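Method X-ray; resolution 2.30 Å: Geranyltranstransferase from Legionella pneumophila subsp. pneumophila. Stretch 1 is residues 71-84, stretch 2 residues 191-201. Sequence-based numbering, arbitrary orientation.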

# COMPACT_ATOMS: atom_id res chain seq x y z
N VAL A 71 1.46 -15.09 -16.10
CA VAL A 71 2.28 -14.45 -15.06
C VAL A 71 2.53 -12.96 -15.38
O VAL A 71 2.39 -12.09 -14.50
CB VAL A 71 3.63 -15.21 -14.86
CG1 VAL A 71 4.58 -14.47 -13.90
CG2 VAL A 71 3.38 -16.63 -14.35
N LEU A 72 2.86 -12.69 -16.64
CA LEU A 72 3.09 -11.34 -17.13
C LEU A 72 1.90 -10.40 -16.98
O LEU A 72 2.08 -9.23 -16.63
CB LEU A 72 3.56 -11.38 -18.59
CG LEU A 72 4.97 -11.94 -18.79
CD1 LEU A 72 5.35 -11.95 -20.27
CD2 LEU A 72 5.97 -11.12 -17.98
N ASP A 73 0.69 -10.91 -17.23
CA ASP A 73 -0.55 -10.16 -17.03
C ASP A 73 -0.66 -9.63 -15.60
O ASP A 73 -0.99 -8.46 -15.39
CB ASP A 73 -1.78 -11.04 -17.31
CG ASP A 73 -1.92 -11.40 -18.78
OD1 ASP A 73 -1.63 -10.54 -19.64
OD2 ASP A 73 -2.35 -12.54 -19.07
N ILE A 74 -0.37 -10.51 -14.65
CA ILE A 74 -0.47 -10.23 -13.22
C ILE A 74 0.55 -9.19 -12.78
O ILE A 74 0.19 -8.22 -12.11
CB ILE A 74 -0.29 -11.53 -12.39
CG1 ILE A 74 -1.35 -12.56 -12.80
CG2 ILE A 74 -0.36 -11.24 -10.90
CD1 ILE A 74 -0.97 -14.00 -12.52
N ILE A 75 1.81 -9.39 -13.19
CA ILE A 75 2.91 -8.49 -12.82
C ILE A 75 2.67 -7.08 -13.36
O ILE A 75 2.81 -6.10 -12.62
CB ILE A 75 4.31 -9.03 -13.27
CG1 ILE A 75 4.62 -10.36 -12.56
CG2 ILE A 75 5.42 -7.99 -12.98
CD1 ILE A 75 5.94 -11.01 -12.96
N ALA A 76 2.27 -7.00 -14.63
CA ALA A 76 1.93 -5.74 -15.30
C ALA A 76 0.72 -5.01 -14.70
O ALA A 76 0.65 -3.78 -14.74
CB ALA A 76 1.71 -5.99 -16.77
N ALA A 77 -0.24 -5.77 -14.18
CA ALA A 77 -1.42 -5.20 -13.55
C ALA A 77 -1.04 -4.54 -12.24
O ALA A 77 -1.41 -3.40 -11.97
CB ALA A 77 -2.49 -6.27 -13.31
N ALA A 78 -0.27 -5.28 -11.43
CA ALA A 78 0.26 -4.79 -10.16
C ALA A 78 1.12 -3.55 -10.32
O ALA A 78 1.02 -2.61 -9.52
CB ALA A 78 1.03 -5.88 -9.48
N LEU A 79 1.94 -3.52 -11.36
CA LEU A 79 2.73 -2.34 -11.67
C LEU A 79 1.93 -1.13 -12.07
O LEU A 79 2.25 -0.02 -11.63
CB LEU A 79 3.72 -2.63 -12.78
CG LEU A 79 5.17 -2.63 -12.33
CD1 LEU A 79 5.91 -3.34 -13.39
CD2 LEU A 79 5.72 -1.22 -12.13
N GLU A 80 0.92 -1.32 -12.92
CA GLU A 80 0.06 -0.22 -13.32
C GLU A 80 -0.77 0.30 -12.17
O GLU A 80 -0.94 1.50 -12.04
CB GLU A 80 -0.85 -0.56 -14.49
CG GLU A 80 -0.61 0.29 -15.74
CD GLU A 80 -0.39 1.76 -15.45
OE1 GLU A 80 0.73 2.26 -15.71
OE2 GLU A 80 -1.33 2.43 -14.98
N LEU A 81 -1.28 -0.62 -11.34
CA LEU A 81 -2.02 -0.25 -10.13
C LEU A 81 -1.18 0.61 -9.19
O LEU A 81 -1.67 1.64 -8.69
CB LEU A 81 -2.56 -1.49 -9.40
CG LEU A 81 -3.81 -2.18 -9.94
CD1 LEU A 81 -3.93 -3.58 -9.37
CD2 LEU A 81 -5.06 -1.37 -9.62
N THR A 82 0.08 0.21 -8.96
CA THR A 82 1.03 0.99 -8.15
C THR A 82 1.31 2.35 -8.79
O THR A 82 1.15 3.38 -8.14
CB THR A 82 2.35 0.22 -7.86
OG1 THR A 82 2.06 -1.03 -7.22
CG2 THR A 82 3.26 1.04 -6.93
N HIS A 83 1.67 2.36 -10.07
CA HIS A 83 1.91 3.61 -10.80
C HIS A 83 0.70 4.54 -10.74
O HIS A 83 0.86 5.73 -10.44
CB HIS A 83 2.28 3.31 -12.25
CG HIS A 83 2.51 4.54 -13.09
ND1 HIS A 83 3.40 5.53 -12.73
CD2 HIS A 83 1.98 4.92 -14.28
CE1 HIS A 83 3.40 6.48 -13.66
NE2 HIS A 83 2.55 6.13 -14.61
N CYS A 84 -0.49 3.98 -10.98
CA CYS A 84 -1.73 4.77 -11.01
C CYS A 84 -2.06 5.39 -9.66
O CYS A 84 -2.39 6.57 -9.61
CB CYS A 84 -2.92 3.94 -11.53
SG CYS A 84 -4.43 4.91 -11.81
N LYS A 191 13.37 3.54 -9.84
CA LYS A 191 13.20 2.25 -9.16
C LYS A 191 11.95 1.48 -9.60
O LYS A 191 11.97 0.24 -9.64
CB LYS A 191 13.15 2.45 -7.64
CG LYS A 191 14.43 3.04 -7.05
CD LYS A 191 15.13 2.07 -6.14
CE LYS A 191 16.10 2.82 -5.24
NZ LYS A 191 16.22 2.16 -3.92
N LEU A 192 10.87 2.21 -9.90
CA LEU A 192 9.63 1.56 -10.33
C LEU A 192 9.75 1.03 -11.76
O LEU A 192 9.34 -0.09 -12.03
CB LEU A 192 8.41 2.49 -10.19
CG LEU A 192 7.05 1.78 -10.17
CD1 LEU A 192 6.89 0.95 -8.89
CD2 LEU A 192 5.89 2.77 -10.33
N ILE A 193 10.32 1.83 -12.65
CA ILE A 193 10.68 1.39 -14.01
C ILE A 193 11.63 0.19 -14.00
O ILE A 193 11.44 -0.77 -14.76
CB ILE A 193 11.23 2.55 -14.86
CG1 ILE A 193 10.09 3.51 -15.21
CG2 ILE A 193 11.91 2.04 -16.13
CD1 ILE A 193 10.51 4.91 -15.60
N LEU A 194 12.61 0.22 -13.09
CA LEU A 194 13.54 -0.89 -12.89
C LEU A 194 12.83 -2.14 -12.39
O LEU A 194 13.18 -3.26 -12.80
CB LEU A 194 14.64 -0.47 -11.90
CG LEU A 194 16.07 -0.97 -12.05
CD1 LEU A 194 16.57 -0.86 -13.49
CD2 LEU A 194 16.98 -0.19 -11.10
N ALA A 195 11.82 -1.95 -11.54
CA ALA A 195 10.99 -3.04 -11.03
C ALA A 195 10.28 -3.89 -12.12
O ALA A 195 10.03 -5.07 -11.90
CB ALA A 195 9.98 -2.52 -10.02
N CYS A 196 10.00 -3.29 -13.29
CA CYS A 196 9.43 -4.02 -14.43
C CYS A 196 10.31 -5.18 -14.84
O CYS A 196 9.84 -6.29 -15.06
CB CYS A 196 9.24 -3.11 -15.65
SG CYS A 196 8.21 -1.67 -15.38
N PHE A 197 11.61 -4.89 -14.92
CA PHE A 197 12.60 -5.86 -15.32
C PHE A 197 12.94 -6.79 -14.16
O PHE A 197 13.09 -8.00 -14.34
CB PHE A 197 13.83 -5.13 -15.86
CG PHE A 197 13.50 -4.11 -16.92
CD1 PHE A 197 13.42 -4.47 -18.25
CD2 PHE A 197 13.26 -2.78 -16.57
CE1 PHE A 197 13.10 -3.53 -19.23
CE2 PHE A 197 12.93 -1.84 -17.53
CZ PHE A 197 12.85 -2.21 -18.86
N GLU A 198 13.00 -6.24 -12.95
CA GLU A 198 13.36 -7.02 -11.76
C GLU A 198 12.29 -8.02 -11.31
O GLU A 198 12.62 -9.12 -10.87
CB GLU A 198 13.76 -6.11 -10.59
CG GLU A 198 15.04 -5.31 -10.80
CD GLU A 198 16.31 -6.11 -10.52
OE1 GLU A 198 16.24 -7.26 -10.02
OE2 GLU A 198 17.40 -5.56 -10.79
N MET A 199 11.01 -7.63 -11.41
CA MET A 199 9.90 -8.55 -11.09
C MET A 199 9.83 -9.69 -12.12
O MET A 199 9.53 -10.83 -11.77
CB MET A 199 8.56 -7.82 -10.97
CG MET A 199 8.32 -7.15 -9.62
SD MET A 199 6.77 -6.23 -9.46
CE MET A 199 7.07 -5.04 -10.67
N VAL A 200 10.11 -9.36 -13.38
CA VAL A 200 10.20 -10.33 -14.47
C VAL A 200 11.35 -11.33 -14.23
O VAL A 200 11.18 -12.54 -14.43
CB VAL A 200 10.30 -9.60 -15.86
CG1 VAL A 200 11.03 -10.43 -16.91
CG2 VAL A 200 8.91 -9.23 -16.37
N LEU A 201 12.49 -10.83 -13.74
CA LEU A 201 13.66 -11.65 -13.42
C LEU A 201 13.44 -12.60 -12.25
O LEU A 201 13.99 -13.70 -12.23
CB LEU A 201 14.89 -10.78 -13.17
CG LEU A 201 15.58 -10.22 -14.41
CD1 LEU A 201 16.50 -9.07 -14.03
CD2 LEU A 201 16.34 -11.30 -15.19

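Two helices pack here in a nearly antiparallel fashion, their N-to-C directions 154° apart and their axes 10.6 Å apart at closest approach. No hydrogen bond crosses between them: each backbone meets its hydrogen-bonding needs largely within its own helix, and what joins the two is the packing of apolar side chains. Because the helices run in opposing senses, moving forward along residues 71–84 means moving backward from Val 200 to Leu 192.

Leu 72 opens the contact. Its CA-to-CB bond points sideways, but the extended m,t side chain brings its end nearer, placing CD2 3.8 Å from CG2 of Val 200; a leucine has the length to reach a short, branched partner in this way. One turn on, Ile 75 points toward the other helix, and its beta branch places CG2 3.7 Å from CB of Met 199.

Leu 79 is the centre of the interface, with 92 Å² covered. Its chi1 of -111° lies between the usual wells, and its side chain reaches three neighbours. CD1 lies 3.5 Å from SG of Cys 196 and 3.4 Å from CE of Met 199, whose long, flexible side chain can bring its terminal methyl to this point. CD2 lies 3.8 Å from CG of Leu 192. Branched and wholly apolar, leucine suits a place that meets three neighbours along the other helix.

Leu 192 then serves the last turn of this contact. The CA-to-CB bond of Thr 82 points toward the other helix, and its methyl CG2 lies 4.1 Å from CD1 of Leu 192, so a residue with a polar hydroxyl still contributes an apolar surface. His 83 points sideways and remains partly exposed, which suits a polar ring; its CA and CB each lie 4.1 Å from CD2 of Leu 192.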